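Local coordinates for protein histone acetyltransferase (Trypanosoma brucei brucei, PDB 6IF4) that probably acetylates protein lysines from acetyl-CoA as a MYST-family histone acetyltransferase, represented here by its presumed Tudor domain, at residues F18-I23 with A56-R60. Residues are numbered along the deposited sequence.
Sequences FHAAII and ALRER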
loop_
_atom_site.group_PDB
_atom_site.type_symbol
_atom_site.label_atom_id
_atom_site.label_comp_id
_atom_site.label_asym_id
_atom_site.label_seq_id
_atom_site.Cartn_x
_atom_site.Cartn_y
_atom_site.Cartn_z
ATOM N N PHE B 18 -6.256 7.696 6.742
ATOM C CA PHE B 18 -6.056 7.392 5.333
ATOM C C PHE B 18 -5.298 8.530 4.664
ATOM O O PHE B 18 -5.689 9.697 4.775
ATOM C CB PHE B 18 -7.398 7.170 4.635
ATOM C CG PHE B 18 -7.824 5.733 4.584
ATOM C CD1 PHE B 18 -7.086 4.805 3.865
ATOM C CD2 PHE B 18 -8.962 5.308 5.249
ATOM C CE1 PHE B 18 -7.474 3.482 3.812
ATOM C CE2 PHE B 18 -9.356 3.983 5.202
ATOM C CZ PHE B 18 -8.609 3.069 4.481
ATOM N N HIS B 19 -4.219 8.191 3.964
ATOM C CA HIS B 19 -3.413 9.163 3.238
ATOM C C HIS B 19 -3.259 8.712 1.795
ATOM O O HIS B 19 -3.166 7.512 1.520
ATOM C CB HIS B 19 -2.039 9.344 3.883
ATOM C CG HIS B 19 -2.087 10.009 5.222
ATOM N ND1 HIS B 19 -2.097 11.379 5.373
ATOM C CD2 HIS B 19 -2.134 9.492 6.473
ATOM C CE1 HIS B 19 -2.148 11.678 6.659
ATOM N NE2 HIS B 19 -2.169 10.550 7.348
ATOM N N ALA B 20 -3.242 9.677 0.876
ATOM C CA ALA B 20 -2.943 9.365 -0.514
ATOM C C ALA B 20 -1.588 8.675 -0.616
ATOM O O ALA B 20 -0.618 9.071 0.036
ATOM C CB ALA B 20 -2.954 10.637 -1.361
ATOM N N ALA B 21 -1.529 7.621 -1.426
ATOM C CA ALA B 21 -0.318 6.825 -1.546
ATOM C C ALA B 21 -0.254 6.213 -2.939
ATOM O O ALA B 21 -1.181 6.336 -3.744
ATOM C CB ALA B 21 -0.264 5.745 -0.459
ATOM N N ILE B 22 0.859 5.535 -3.209
ATOM C CA ILE B 22 1.081 4.821 -4.457
ATOM C C ILE B 22 1.745 3.500 -4.101
ATOM O O ILE B 22 2.495 3.404 -3.126
ATOM C CB ILE B 22 1.957 5.627 -5.452
ATOM C CG1 ILE B 22 1.283 6.941 -5.848
ATOM C CG2 ILE B 22 2.269 4.817 -6.705
ATOM C CD1 ILE B 22 2.212 7.913 -6.547
ATOM N N ILE B 23 1.448 2.469 -4.877
ATOM C CA ILE B 23 2.026 1.154 -4.648
ATOM C C ILE B 23 3.338 1.051 -5.414
ATOM O O ILE B 23 3.368 1.181 -6.642
ATOM C CB ILE B 23 1.042 0.049 -5.039
ATOM C CG1 ILE B 23 -0.038 0.009 -3.961
ATOM C CG2 ILE B 23 1.745 -1.292 -5.151
ATOM C CD1 ILE B 23 -1.113 -0.908 -4.236
ATOM N N ALA B 56 -5.512 -2.634 4.420
ATOM C CA ALA B 56 -5.144 -1.272 4.777
ATOM C C ALA B 56 -5.273 -0.299 3.613
ATOM O O ALA B 56 -4.969 0.886 3.782
ATOM C CB ALA B 56 -3.711 -1.235 5.319
ATOM N N LEU B 57 -5.734 -0.760 2.452
ATOM C CA LEU B 57 -5.724 0.040 1.237
ATOM C C LEU B 57 -7.135 0.261 0.708
ATOM O O LEU B 57 -8.047 -0.537 0.937
ATOM C CB LEU B 57 -4.877 -0.624 0.140
ATOM C CG LEU B 57 -3.421 -0.956 0.469
ATOM C CD1 LEU B 57 -2.739 -1.578 -0.739
ATOM C CD2 LEU B 57 -2.678 0.285 0.924
ATOM N N ARG B 58 -7.284 1.355 -0.035
ATOM C CA ARG B 58 -8.501 1.689 -0.753
ATOM C C ARG B 58 -8.109 2.223 -2.120
ATOM O O ARG B 58 -7.067 2.863 -2.268
ATOM C CB ARG B 58 -9.335 2.761 -0.031
ATOM C CG ARG B 58 -9.959 2.339 1.276
ATOM C CD ARG B 58 -11.081 3.294 1.662
ATOM N NE ARG B 58 -10.631 4.674 1.828
ATOM C CZ ARG B 58 -10.915 5.666 0.988
ATOM N NH1 ARG B 58 -11.640 5.437 -0.099
ATOM N NH2 ARG B 58 -10.469 6.890 1.232
ATOM N N GLU B 59 -8.949 1.959 -3.116
ATOM C CA GLU B 59 -8.769 2.597 -4.412
ATOM C C GLU B 59 -8.847 4.108 -4.249
ATOM O O GLU B 59 -9.537 4.625 -3.368
ATOM C CB GLU B 59 -9.839 2.132 -5.401
ATOM C CG GLU B 59 -9.629 0.750 -5.985
ATOM C CD GLU B 59 -10.718 0.380 -6.976
ATOM O OE1 GLU B 59 -10.855 -0.821 -7.290
ATOM O OE2 GLU B 59 -11.440 1.291 -7.439
ATOM N N ARG B 60 -8.125 4.815 -5.110
ATOM C CA ARG B 60 -8.126 6.290 -5.117
ATOM C C ARG B 60 -8.333 6.781 -6.557
ATOM O O ARG B 60 -7.473 6.564 -7.376
ATOM C CB ARG B 60 -6.859 6.854 -4.472
ATOM C CG ARG B 60 -6.692 8.362 -4.587
ATOM C CD ARG B 60 -5.554 9.006 -3.816
ATOM N NE ARG B 60 -4.215 8.557 -4.080
ATOM C CZ ARG B 60 -3.326 9.188 -4.830
ATOM N NH1 ARG B 60 -3.649 10.318 -5.408
ATOM N NH2 ARG B 60 -2.122 8.689 -5.010
#
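Side chains, not paired backbones, join these two segments of the small SH3-like barrel of the presumed Tudor domain. Strand 57-59 crosses 18-23 at 62°, with the segment axes 8.8 Å apart, so the backbones are too far apart to pair and the gap is bridged by two arginines and an apolar pair. Arg58 bends over a face of the exposed Phe18 ring, its guanidinium edge-on with NE leading: its CZ sits 4.6 Å from the ring centroid, just 6° off the normal, a cation-pi contact, and its CD, 4.2 Å from the same centroid, adds an off-centre CH-pi contact. Just past strand 57-59, the Arg60 side chain, t at chi1 and chi2 and turned at chi3, passes Ala20, whose CB lies over one face of the guanidinium, and Arg60 NH2 donates a nearly straight hydrogen bond to the backbone carbonyl Ala21 O (2.8 Å, 172°). On the inner side, Ile23 CD1 meets Leu57 CD1 at 3.9 Å, part of the barrel's hydrophobic interior. Strand 9-13 lies between the two in sheet order and pairs antiparallel with both; Arg60 gives a second hydrogen bond, from NE, to its Val10 O, and Phe4 together with Tyr37 of strand 35-41 packs against both Ile23 and Leu57.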